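Long-range contacts in anabena Tic22 (Anabaena sp., PDB 4EV1), which probably acts as a chaperone in protein transport, as a member of the Tic22-like family linked with thylakoids: residues P26-L31 against G42-G46; K8-V14 against P84-Q90; Q129-V133 against V186-D190. Residues are numbered along the deposited sequence.

Contacts 2 and 3 both lie near the chain centre, contact 1 about 19 Å out; contact 2 is partly buried, contacts 1 and 3 are at the surface. Contact 1, nested along the sequence inside the loop closed by contact 2, is chiefly a backbone ladder between strands. Contacts 2 and 3 follow one scheme: the carbonyl of a valine just before a strand accepts a hydrogen bond from the first residue of a helix directly following another strand. Val14 and Val133 both touch Met49 and Leu163, consistent with two similarly built halves meeting there. Helix 189-198, begun in contact 3, also packs against contact 2, where apolar overlap counts most; contact 3 adds a serine-carboxylate bond.

Contact 1: P26-L31 against G42-G46; sequences PLSRPL and GSITG
Strands 28-30 and 43-46 run antiparallel as an edge-strand ladder, their short axes at 154° and 4.4 Å apart; Gly42, just before, leaves the extended conformation. Arg29 and Ile44 form the hydrogen-bonded pair (Arg29 N to Ile44 O 3.0 Å, Ile44 N to Arg29 O 2.8 Å), and Leu31 N hydrogen-bonds Gly42 O at 2.9 Å. Pro30, lacking an amide hydrogen, suits the non-hydrogen-bonded pair with Ser43 (CA to CA 4.1 Å).

Ser28 and Ser43 (both chi1 p) share the face of Pro30, their OG atoms 3.6 Å apart. Leu31, in the mt rotamer, turns back over the partner strand, its CD2 3.9 Å from CG2 of the all-trans Ile44. Arg29 starts on the Ile44 face but extends away, as suits an exposed charge. The hydroxyl of Thr45 (chi1 t) continues the ladder: OG1 donates a hydrogen bond to Leu27 O (2.6 Å), and a water bridges Leu27 O to Gly46 N.

Strand 43-48 is central in a three-stranded mixed sheet, between 28-30 and parallel strand 102-107, where Thr45 touches Leu102 and Phe104.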
ATOM      1  N   PRO A  26     -17.848   0.548  -2.456  1.00 27.85           N
ATOM      2  CA  PRO A  26     -17.104   1.567  -1.699  1.00 29.27           C
ATOM      3  C   PRO A  26     -17.851   2.878  -1.517  1.00 28.45           C
ATOM      4  O   PRO A  26     -18.541   3.319  -2.440  1.00 28.54           O
ATOM      5  CB  PRO A  26     -15.853   1.801  -2.565  1.00 28.63           C
ATOM      6  CG  PRO A  26     -15.716   0.571  -3.315  1.00 30.28           C
ATOM      7  CD  PRO A  26     -17.096   0.116  -3.638  1.00 29.67           C
ATOM      8  N   LEU A  27     -17.709   3.481  -0.348  1.00 28.15           N
ATOM      9  CA  LEU A  27     -18.250   4.797  -0.080  1.00 27.80           C
ATOM     10  C   LEU A  27     -17.388   5.760  -0.890  1.00 27.45           C
ATOM     11  O   LEU A  27     -16.162   5.750  -0.758  1.00 25.30           O
ATOM     12  CB  LEU A  27     -18.114   5.146   1.388  1.00 27.71           C
ATOM     13  CG  LEU A  27     -18.572   6.545   1.797  1.00 31.25           C
ATOM     14  CD1 LEU A  27     -20.088   6.744   1.570  1.00 35.30           C
ATOM     15  CD2 LEU A  27     -18.195   6.771   3.241  1.00 32.27           C
ATOM     16  N   SER A  28     -18.016   6.594  -1.698  1.00 28.92           N
ATOM     17  CA  SER A  28     -17.277   7.489  -2.576  1.00 30.77           C
ATOM     18  C   SER A  28     -17.998   8.822  -2.738  1.00 32.21           C
ATOM     19  O   SER A  28     -19.139   8.950  -2.359  1.00 33.18           O
ATOM     20  CB  SER A  28     -17.083   6.821  -3.916  1.00 31.00           C
ATOM     21  OG  SER A  28     -18.304   6.764  -4.607  1.00 33.95           O
ATOM     22  N   ARG A  29     -17.284   9.789  -3.296  1.00 33.18           N
ATOM     23  CA  ARG A  29     -17.766  11.154  -3.556  1.00 34.80           C
ATOM     24  C   ARG A  29     -17.645  11.360  -5.077  1.00 34.64           C
ATOM     25  O   ARG A  29     -16.657  10.903  -5.680  1.00 33.08           O
ATOM     26  CB  ARG A  29     -16.898  12.136  -2.748  1.00 35.21           C
ATOM     27  CG  ARG A  29     -16.480  13.452  -3.433  1.00 41.81           C
ATOM     28  CD  ARG A  29     -16.171  14.564  -2.423  1.00 48.27           C
ATOM     29  NE  ARG A  29     -17.090  15.694  -2.557  1.00 54.21           N
ATOM     30  CZ  ARG A  29     -16.822  16.959  -2.224  1.00 59.33           C
ATOM     31  NH1 ARG A  29     -15.640  17.318  -1.701  1.00 62.41           N
ATOM     32  NH2 ARG A  29     -17.756  17.882  -2.416  1.00 60.93           N
ATOM     33  N   PRO A  30     -18.652  11.997  -5.702  1.00 34.79           N
ATOM     34  CA  PRO A  30     -18.610  12.172  -7.155  1.00 34.74           C
ATOM     35  C   PRO A  30     -17.569  13.192  -7.556  1.00 34.50           C
ATOM     36  O   PRO A  30     -17.218  14.062  -6.761  1.00 33.34           O
ATOM     37  CB  PRO A  30     -20.017  12.671  -7.525  1.00 36.36           C
ATOM     38  CG  PRO A  30     -20.636  13.123  -6.239  1.00 37.39           C
ATOM     39  CD  PRO A  30     -19.860  12.580  -5.088  1.00 35.63           C
ATOM     40  N   LEU A  31     -17.074  13.057  -8.785  1.00 34.16           N
ATOM     41  CA  LEU A  31     -16.047  13.936  -9.303  1.00 33.62           C
ATOM     42  C   LEU A  31     -16.690  14.882 -10.329  1.00 34.54           C
ATOM     43  O   LEU A  31     -17.615  14.485 -11.042  1.00 34.13           O
ATOM     44  CB  LEU A  31     -14.954  13.102  -9.956  1.00 33.07           C
ATOM     45  CG  LEU A  31     -14.027  12.276  -9.043  1.00 32.87           C
ATOM     46  CD1 LEU A  31     -13.159  11.318  -9.839  1.00 30.48           C
ATOM     47  CD2 LEU A  31     -13.157  13.171  -8.193  1.00 30.77           C
ATOM     48  N   GLY A  42     -15.136   9.383 -12.471  1.00 41.44           N
ATOM     49  CA  GLY A  42     -16.550   9.486 -12.024  1.00 39.48           C
ATOM     50  C   GLY A  42     -16.787   9.716 -10.516  1.00 37.47           C
ATOM     51  O   GLY A  42     -17.626  10.502 -10.108  1.00 35.48           O
ATOM     52  N   SER A  43     -16.039   8.998  -9.692  1.00 36.14           N
ATOM     53  CA  SER A  43     -16.106   9.156  -8.243  1.00 35.00           C
ATOM     54  C   SER A  43     -14.773   8.747  -7.617  1.00 32.19           C
ATOM     55  O   SER A  43     -13.899   8.207  -8.295  1.00 31.95           O
ATOM     56  CB  SER A  43     -17.298   8.371  -7.687  1.00 35.17           C
ATOM     57  OG  SER A  43     -17.179   7.008  -8.020  1.00 37.75           O
ATOM     58  N   ILE A  44     -14.596   9.099  -6.352  1.00 30.81           N
ATOM     59  CA  ILE A  44     -13.358   8.854  -5.657  1.00 29.72           C
ATOM     60  C   ILE A  44     -13.636   8.272  -4.252  1.00 29.24           C
ATOM     61  O   ILE A  44     -14.514   8.759  -3.547  1.00 27.89           O
ATOM     62  CB  ILE A  44     -12.464  10.120  -5.568  1.00 30.65           C
ATOM     63  CG1 ILE A  44     -11.063   9.756  -5.022  1.00 30.76           C
ATOM     64  CG2 ILE A  44     -13.162  11.261  -4.784  1.00 27.59           C
ATOM     65  CD1 ILE A  44     -10.025  10.919  -4.991  1.00 31.59           C
ATOM     66  N   THR A  45     -12.892   7.211  -3.917  1.00 28.77           N
ATOM     67  CA  THR A  45     -12.970   6.554  -2.611  1.00 28.72           C
ATOM     68  C   THR A  45     -11.639   6.603  -1.879  1.00 28.77           C
ATOM     69  O   THR A  45     -10.537   6.613  -2.474  1.00 28.31           O
ATOM     70  CB  THR A  45     -13.506   5.088  -2.715  1.00 28.44           C
ATOM     71  OG1 THR A  45     -13.889   4.610  -1.409  1.00 27.78           O
ATOM     72  CG2 THR A  45     -12.454   4.126  -3.326  1.00 28.52           C
ATOM     73  N   GLY A  46     -11.729   6.596  -0.557  1.00 28.56           N
ATOM     74  CA  GLY A  46     -10.559   6.698   0.271  1.00 29.03           C
ATOM     75  C   GLY A  46     -10.108   5.382   0.802  1.00 29.52           C
ATOM     76  O   GLY A  46     -10.808   4.833   1.697  1.00 33.15           O
TER
HETATM   77  O   HOH W   1     -14.062   6.650   1.335  1.00 36.36           O

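Contact 2: K8-V14 against P84-Q90; sequences KEKLDSV and PLGVIYQ
Leu11 lays its side chain over one face of the Tyr89 ring, CD1 standing 3.9 Å from the ring centroid and 29° off the normal, a CH-pi contact. Its mt rotamer (chi1 -65°, chi2 174°) lets CD2 reach Leu85 CD2 at 4.0 Å as well, so one branched side chain fills the gap between two residues a turn apart on helix 85-94. Leu85 takes the tp rotamer and Tyr89 chi1 t.

The helical backbones approach closest at Lys8 and Gly86, whose CA atoms are 4.2 Å apart. Here Lys8 O lies 3.7 Å from Gly86 CA; a beta carbon on that glycine would stand only 2.3 Å from the same oxygen, so the lack of a side chain permits the approach.

On the more open flank Lys8 runs out with chi1 to chi3 all t and chi4 m. Its CD meets Gln90 NE2 at 3.4 Å, its CE meets Val87 CG2 at 4.1 Å, and NZ makes a 2.7 Å salt bridge to Asp12 OD2, one helical turn on in its own segment.

Residues 11-14 form a type I turn that brings Val14 to the N-terminal end of helix 85-94. Val14 O accepts a hydrogen bond from Leu85 N at 2.8 Å, pairing a first-turn amide just after Pro84, the N-cap, and Val14 CB touches Leu85 CB at 4.1 Å.

Helix 189-198 packs Leu193 against both Leu11 and Tyr89, while Tyr89 OH hydrogen-bonds Gln197 and Glu4. Leu209 of strand 207-210 meets Leu11 and Val14, and Phe106 of strand 102-107 meets Leu85.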
ATOM      1  N   LYS A   8       0.554  -7.851 -10.690  1.00 31.48           N
ATOM      2  CA  LYS A   8      -0.654  -7.973  -9.859  1.00 32.32           C
ATOM      3  C   LYS A   8      -0.429  -8.944  -8.694  1.00 32.44           C
ATOM      4  O   LYS A   8      -0.792  -8.638  -7.570  1.00 30.48           O
ATOM      5  CB  LYS A   8      -1.900  -8.362 -10.691  1.00 32.10           C
ATOM      6  CG  LYS A   8      -3.043  -8.983  -9.863  1.00 33.55           C
ATOM      7  CD  LYS A   8      -4.302  -9.150 -10.651  1.00 36.13           C
ATOM      8  CE  LYS A   8      -5.527  -9.482  -9.778  1.00 37.23           C
ATOM      9  NZ  LYS A   8      -5.335 -10.676  -8.892  1.00 36.62           N
ATOM     10  N   GLU A   9       0.203 -10.089  -8.949  1.00 33.02           N
ATOM     11  CA  GLU A   9       0.377 -11.089  -7.896  1.00 34.54           C
ATOM     12  C   GLU A   9       1.337 -10.632  -6.800  1.00 33.95           C
ATOM     13  O   GLU A   9       1.193 -11.055  -5.664  1.00 35.63           O
ATOM     14  CB  GLU A   9       0.894 -12.404  -8.467  1.00 36.44           C
ATOM     15  CG  GLU A   9      -0.121 -13.150  -9.282  1.00 40.71           C
ATOM     16  CD  GLU A   9       0.492 -14.347 -10.021  1.00 47.16           C
ATOM     17  OE1 GLU A   9       1.589 -14.817  -9.608  1.00 49.72           O
ATOM     18  OE2 GLU A   9      -0.130 -14.809 -11.006  1.00 48.79           O
ATOM     19  N   LYS A  10       2.313  -9.789  -7.152  1.00 32.80           N
ATOM     20  CA  LYS A  10       3.226  -9.200  -6.170  1.00 31.68           C
ATOM     21  C   LYS A  10       2.458  -8.193  -5.317  1.00 31.02           C
ATOM     22  O   LYS A  10       2.535  -8.220  -4.096  1.00 31.10           O
ATOM     23  CB  LYS A  10       4.432  -8.529  -6.844  1.00 30.75           C
ATOM     24  CG  LYS A  10       5.467  -9.530  -7.451  1.00 31.61           C
ATOM     25  CD  LYS A  10       6.707  -8.818  -7.877  1.00 30.22           C
ATOM     26  CE  LYS A  10       7.700  -9.754  -8.525  1.00 31.10           C
ATOM     27  NZ  LYS A  10       8.049 -10.844  -7.603  1.00 29.94           N
ATOM     28  N   LEU A  11       1.729  -7.314  -5.976  1.00 30.34           N
ATOM     29  CA  LEU A  11       0.904  -6.318  -5.281  1.00 30.39           C
ATOM     30  C   LEU A  11      -0.176  -6.943  -4.390  1.00 30.54           C
ATOM     31  O   LEU A  11      -0.534  -6.380  -3.337  1.00 31.85           O
ATOM     32  CB  LEU A  11       0.246  -5.374  -6.295  1.00 29.60           C
ATOM     33  CG  LEU A  11       1.166  -4.484  -7.100  1.00 31.42           C
ATOM     34  CD1 LEU A  11       0.403  -3.674  -8.196  1.00 28.93           C
ATOM     35  CD2 LEU A  11       1.994  -3.570  -6.189  1.00 31.43           C
ATOM     36  N   ASP A  12      -0.722  -8.079  -4.810  1.00 30.84           N
ATOM     37  CA  ASP A  12      -1.784  -8.760  -4.072  1.00 31.62           C
ATOM     38  C   ASP A  12      -1.396  -9.239  -2.662  1.00 32.20           C
ATOM     39  O   ASP A  12      -2.269  -9.567  -1.860  1.00 32.30           O
ATOM     40  CB  ASP A  12      -2.306  -9.974  -4.852  1.00 32.36           C
ATOM     41  CG  ASP A  12      -3.322  -9.614  -5.931  1.00 33.42           C
ATOM     42  OD1 ASP A  12      -3.714  -8.447  -6.057  1.00 35.73           O
ATOM     43  OD2 ASP A  12      -3.753 -10.534  -6.661  1.00 35.70           O
ATOM     44  N   SER A  13      -0.107  -9.289  -2.363  1.00 32.44           N
ATOM     45  CA  SER A  13       0.343  -9.597  -0.994  1.00 33.27           C
ATOM     46  C   SER A  13      -0.217  -8.603   0.006  1.00 31.38           C
ATOM     47  O   SER A  13      -0.291  -8.893   1.173  1.00 31.74           O
ATOM     48  CB  SER A  13       1.851  -9.452  -0.894  1.00 33.62           C
ATOM     49  OG  SER A  13       2.494 -10.517  -1.527  1.00 38.70           O
ATOM     50  N   VAL A  14      -0.478  -7.388  -0.473  1.00 29.40           N
ATOM     51  CA  VAL A  14      -0.761  -6.243   0.389  1.00 26.76           C
ATOM     52  C   VAL A  14      -2.264  -6.041   0.435  1.00 25.78           C
ATOM     53  O   VAL A  14      -2.881  -5.775  -0.605  1.00 26.36           O
ATOM     54  CB  VAL A  14      -0.072  -4.992  -0.157  1.00 25.47           C
ATOM     55  CG1 VAL A  14      -0.299  -3.793   0.724  1.00 24.44           C
ATOM     56  CG2 VAL A  14       1.459  -5.238  -0.355  1.00 25.74           C
ATOM     57  N   PRO A  84      -7.102  -7.104  -2.048  1.00 23.58           N
ATOM     58  CA  PRO A  84      -5.716  -7.157  -2.403  1.00 24.39           C
ATOM     59  C   PRO A  84      -5.326  -5.948  -3.288  1.00 22.77           C
ATOM     60  O   PRO A  84      -6.071  -5.528  -4.149  1.00 22.98           O
ATOM     61  CB  PRO A  84      -5.583  -8.485  -3.182  1.00 25.16           C
ATOM     62  CG  PRO A  84      -6.865  -9.167  -3.110  1.00 25.17           C
ATOM     63  CD  PRO A  84      -7.879  -8.219  -2.626  1.00 25.56           C
ATOM     64  N   LEU A  85      -4.154  -5.399  -3.071  1.00 23.35           N
ATOM     65  CA  LEU A  85      -3.726  -4.212  -3.818  1.00 23.13           C
ATOM     66  C   LEU A  85      -3.658  -4.425  -5.314  1.00 23.15           C
ATOM     67  O   LEU A  85      -4.005  -3.515  -6.065  1.00 23.69           O
ATOM     68  CB  LEU A  85      -2.399  -3.697  -3.295  1.00 23.75           C
ATOM     69  CG  LEU A  85      -1.732  -2.525  -4.009  1.00 23.14           C
ATOM     70  CD1 LEU A  85      -2.607  -1.251  -3.978  1.00 25.44           C
ATOM     71  CD2 LEU A  85      -0.425  -2.285  -3.281  1.00 26.99           C
ATOM     72  N   GLY A  86      -3.298  -5.639  -5.753  1.00 24.03           N
ATOM     73  CA  GLY A  86      -3.255  -5.942  -7.192  1.00 25.18           C
ATOM     74  C   GLY A  86      -4.581  -5.902  -7.898  1.00 25.50           C
ATOM     75  O   GLY A  86      -4.650  -5.522  -9.064  1.00 25.65           O
ATOM     76  N   VAL A  87      -5.662  -6.202  -7.178  1.00 25.55           N
ATOM     77  CA  VAL A  87      -6.999  -6.077  -7.727  1.00 25.44           C
ATOM     78  C   VAL A  87      -7.344  -4.619  -8.017  1.00 25.82           C
ATOM     79  O   VAL A  87      -7.879  -4.287  -9.064  1.00 26.54           O
ATOM     80  CB  VAL A  87      -8.040  -6.671  -6.762  1.00 25.60           C
ATOM     81  CG1 VAL A  87      -9.453  -6.457  -7.280  1.00 26.35           C
ATOM     82  CG2 VAL A  87      -7.761  -8.192  -6.564  1.00 26.87           C
ATOM     83  N   ILE A  88      -7.035  -3.733  -7.082  1.00 26.11           N
ATOM     84  CA  ILE A  88      -7.197  -2.311  -7.306  1.00 25.63           C
ATOM     85  C   ILE A  88      -6.317  -1.800  -8.443  1.00 25.18           C
ATOM     86  O   ILE A  88      -6.794  -1.054  -9.296  1.00 27.14           O
ATOM     87  CB  ILE A  88      -6.944  -1.526  -5.988  1.00 25.58           C
ATOM     88  CG1 ILE A  88      -7.997  -1.915  -4.938  1.00 26.85           C
ATOM     89  CG2 ILE A  88      -6.998  -0.014  -6.239  1.00 26.44           C
ATOM     90  CD1 ILE A  88      -7.772  -1.255  -3.591  1.00 28.56           C
ATOM     91  N   TYR A  89      -5.039  -2.158  -8.437  1.00 27.29           N
ATOM     92  CA  TYR A  89      -4.117  -1.826  -9.529  1.00 28.71           C
ATOM     93  C   TYR A  89      -4.729  -2.244 -10.896  1.00 29.78           C
ATOM     94  O   TYR A  89      -4.891  -1.427 -11.810  1.00 29.10           O
ATOM     95  CB  TYR A  89      -2.789  -2.573  -9.328  1.00 30.19           C
ATOM     96  CG  TYR A  89      -1.809  -2.438 -10.495  1.00 33.89           C
ATOM     97  CD1 TYR A  89      -1.206  -1.229 -10.776  1.00 38.07           C
ATOM     98  CD2 TYR A  89      -1.518  -3.531 -11.311  1.00 37.34           C
ATOM     99  CE1 TYR A  89      -0.308  -1.101 -11.859  1.00 41.60           C
ATOM    100  CE2 TYR A  89      -0.647  -3.429 -12.376  1.00 40.87           C
ATOM    101  CZ  TYR A  89      -0.021  -2.219 -12.641  1.00 41.65           C
ATOM    102  OH  TYR A  89       0.853  -2.136 -13.706  1.00 45.41           O
ATOM    103  N   GLN A  90      -5.114  -3.511 -10.989  1.00 29.38           N
ATOM    104  CA  GLN A  90      -5.688  -4.055 -12.219  1.00 31.18           C
ATOM    105  C   GLN A  90      -6.940  -3.320 -12.638  1.00 31.11           C
ATOM    106  O   GLN A  90      -7.091  -2.930 -13.799  1.00 31.97           O
ATOM    107  CB  GLN A  90      -5.944  -5.561 -12.036  1.00 31.36           C
ATOM    108  CG  GLN A  90      -6.564  -6.240 -13.247  1.00 35.44           C
ATOM    109  CD  GLN A  90      -6.882  -7.679 -12.961  1.00 39.89           C
ATOM    110  OE1 GLN A  90      -7.840  -8.002 -12.231  1.00 46.10           O
ATOM    111  NE2 GLN A  90      -6.075  -8.561 -13.507  1.00 44.94           N
TER

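Contact 3: Q129-V133 against V186-D190; sequences QFKSV and VLDID
This is a surface contact between a loop and a strand-to-helix junction: residues 129-133, leading into strand 134-139, lie against the place where strand 183-188 passes directly into helix 189-198. The two strands pair antiparallel just beyond, and Met135 carries on the backbone bonding with Leu187. The end-to-end directions of 130-133 and 186-190 are 63° apart, with CA of Val133 5.5 Å from CA of Asp188.

The loop is extended except at Ser132, whose phi/psi of 76°/-175° kinks the chain. Past the kink, Val133 O accepts a hydrogen bond from Ile189 N at 3.1 Å and also lies 3.3 Å from Asp188 CA in a CA-H...O contact. Val133 (chi1 t) sets its CB 3.9 Å from CG2 of Ile189, in the tp rotamer; two beta-branched residues thus close the space beside the backbone bond.

Before the kink, Phe130 (chi1 -161°, chi2 84°) brings CE1 to 3.6 Å from Val186 CG1, while Leu187 O lies at the ring edge, 3.6 Å from CZ. Ile113 and Leu120 of helix 110-121 also touch this ring, and Ala116 and Leu119 touch Val186.

Ser132 OG (chi1 t) donates a very short 2.5 Å hydrogen bond to Asp190 OD2. Asp190 OD1 hydrogen-bonds a 2-(cyclohexylamino)ethanesulfonic acid molecule, probably from the crystallisation liquor, and Asp188, the N-cap with chi1 p, directs OD1 to Gly191 N.

Amides and carboxylates at a helix start are thus met by complementary groups: a loop carbonyl and Asp188 take first-turn NH groups, a loop hydroxyl meets Asp190, and apolar contacts of Phe130 with Val186 and Val133 with Ile189 accompany them.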
ATOM      1  N   GLN A 129       7.704  17.091   3.804  1.00 65.09           N
ATOM      2  CA  GLN A 129       6.533  16.189   3.791  1.00 63.56           C
ATOM      3  C   GLN A 129       6.749  14.952   2.878  1.00 61.08           C
ATOM      4  O   GLN A 129       7.521  15.019   1.912  1.00 61.80           O
ATOM      5  CB  GLN A 129       5.252  16.952   3.411  1.00 63.83           C
ATOM      6  CG  GLN A 129       4.955  17.024   1.913  1.00 65.90           C
ATOM      7  CD  GLN A 129       3.804  17.974   1.574  1.00 68.69           C
ATOM      8  OE1 GLN A 129       3.075  18.449   2.455  1.00 69.95           O
ATOM      9  NE2 GLN A 129       3.643  18.252   0.286  1.00 69.67           N
ATOM     10  N   PHE A 130       6.066  13.845   3.189  1.00 57.80           N
ATOM     11  CA  PHE A 130       6.154  12.611   2.390  1.00 55.29           C
ATOM     12  C   PHE A 130       4.885  12.316   1.569  1.00 53.19           C
ATOM     13  O   PHE A 130       3.779  12.222   2.106  1.00 52.73           O
ATOM     14  CB  PHE A 130       6.482  11.398   3.263  1.00 54.75           C
ATOM     15  CG  PHE A 130       7.012  10.225   2.482  1.00 53.81           C
ATOM     16  CD1 PHE A 130       8.356  10.148   2.151  1.00 52.92           C
ATOM     17  CD2 PHE A 130       6.155   9.205   2.055  1.00 51.86           C
ATOM     18  CE1 PHE A 130       8.860   9.056   1.421  1.00 53.01           C
ATOM     19  CE2 PHE A 130       6.641   8.116   1.324  1.00 51.62           C
ATOM     20  CZ  PHE A 130       7.994   8.033   1.002  1.00 51.24           C
ATOM     21  N   LYS A 131       5.078  12.150   0.263  1.00 51.15           N
ATOM     22  CA  LYS A 131       3.999  11.751  -0.636  1.00 49.33           C
ATOM     23  C   LYS A 131       3.943  10.234  -0.858  1.00 45.96           C
ATOM     24  O   LYS A 131       4.960   9.533  -0.898  1.00 46.48           O
ATOM     25  CB  LYS A 131       4.143  12.462  -1.992  1.00 49.96           C
ATOM     26  CG  LYS A 131       4.204  13.993  -1.900  1.00 51.90           C
ATOM     27  CD  LYS A 131       4.807  14.591  -3.170  1.00 52.63           C
ATOM     28  CE  LYS A 131       4.512  16.073  -3.299  1.00 53.37           C
ATOM     29  NZ  LYS A 131       5.157  16.590  -4.547  1.00 54.74           N
ATOM     30  N   SER A 132       2.738   9.739  -1.000  1.00 42.49           N
ATOM     31  CA  SER A 132       2.501   8.336  -1.342  1.00 39.56           C
ATOM     32  C   SER A 132       2.737   7.440  -0.122  1.00 36.08           C
ATOM     33  O   SER A 132       2.994   7.917   1.000  1.00 34.46           O
ATOM     34  CB  SER A 132       3.375   7.901  -2.550  1.00 40.10           C
ATOM     35  OG  SER A 132       2.930   6.661  -3.102  1.00 41.54           O
ATOM     36  N   VAL A 133       2.650   6.139  -0.364  1.00 32.07           N
ATOM     37  CA  VAL A 133       2.781   5.127   0.690  1.00 29.96           C
ATOM     38  C   VAL A 133       4.244   4.737   0.748  1.00 29.04           C
ATOM     39  O   VAL A 133       4.784   4.295  -0.243  1.00 28.22           O
ATOM     40  CB  VAL A 133       1.984   3.870   0.354  1.00 28.45           C
ATOM     41  CG1 VAL A 133       2.100   2.820   1.465  1.00 26.42           C
ATOM     42  CG2 VAL A 133       0.476   4.221   0.128  1.00 29.70           C
ATOM     43  N   VAL A 186      14.409   4.532   2.067  1.00 34.55           N
ATOM     44  CA  VAL A 186      13.020   4.913   1.917  1.00 34.44           C
ATOM     45  C   VAL A 186      12.626   4.907   0.432  1.00 34.00           C
ATOM     46  O   VAL A 186      13.271   5.545  -0.419  1.00 34.58           O
ATOM     47  CB  VAL A 186      12.732   6.264   2.540  1.00 34.71           C
ATOM     48  CG1 VAL A 186      11.255   6.594   2.368  1.00 33.87           C
ATOM     49  CG2 VAL A 186      13.092   6.200   3.984  1.00 36.87           C
ATOM     50  N   LEU A 187      11.596   4.124   0.127  1.00 31.94           N
ATOM     51  CA  LEU A 187      11.025   4.038  -1.208  1.00 31.91           C
ATOM     52  C   LEU A 187       9.551   4.439  -1.097  1.00 31.50           C
ATOM     53  O   LEU A 187       9.057   4.716  -0.018  1.00 28.47           O
ATOM     54  CB  LEU A 187      11.122   2.608  -1.747  1.00 31.21           C
ATOM     55  CG  LEU A 187      12.539   2.022  -1.873  1.00 33.76           C
ATOM     56  CD1 LEU A 187      12.503   0.509  -1.975  1.00 33.26           C
ATOM     57  CD2 LEU A 187      13.279   2.654  -3.069  1.00 36.36           C
ATOM     58  N   ASP A 188       8.874   4.495  -2.220  1.00 32.64           N
ATOM     59  CA  ASP A 188       7.424   4.578  -2.209  1.00 33.76           C
ATOM     60  C   ASP A 188       6.827   3.685  -3.264  1.00 32.18           C
ATOM     61  O   ASP A 188       7.492   3.321  -4.229  1.00 32.46           O
ATOM     62  CB  ASP A 188       6.918   6.015  -2.333  1.00 35.14           C
ATOM     63  CG  ASP A 188       7.249   6.630  -3.629  1.00 38.58           C
ATOM     64  OD1 ASP A 188       6.879   6.060  -4.654  1.00 44.34           O
ATOM     65  OD2 ASP A 188       7.856   7.726  -3.636  1.00 47.93           O
ATOM     66  N   ILE A 189       5.579   3.300  -3.033  1.00 30.79           N
ATOM     67  CA  ILE A 189       4.919   2.295  -3.860  1.00 31.21           C
ATOM     68  C   ILE A 189       4.790   2.681  -5.330  1.00 30.28           C
ATOM     69  O   ILE A 189       4.893   1.827  -6.207  1.00 29.79           O
ATOM     70  CB  ILE A 189       3.532   1.931  -3.292  1.00 31.27           C
ATOM     71  CG1 ILE A 189       2.982   0.692  -3.984  1.00 35.23           C
ATOM     72  CG2 ILE A 189       2.553   3.068  -3.468  1.00 33.56           C
ATOM     73  CD1 ILE A 189       3.733  -0.540  -3.570  1.00 40.81           C
ATOM     74  N   ASP A 190       4.560   3.950  -5.612  1.00 31.17           N
ATOM     75  CA  ASP A 190       4.505   4.400  -7.019  1.00 32.68           C
ATOM     76  C   ASP A 190       5.862   4.227  -7.741  1.00 32.61           C
ATOM     77  O   ASP A 190       5.922   3.775  -8.854  1.00 31.81           O
ATOM     78  CB  ASP A 190       4.053   5.854  -7.081  1.00 33.99           C
ATOM     79  CG  ASP A 190       2.598   6.023  -6.637  1.00 35.65           C
ATOM     80  OD1 ASP A 190       1.723   5.592  -7.404  1.00 39.57           O
ATOM     81  OD2 ASP A 190       2.345   6.546  -5.515  1.00 41.33           O
TER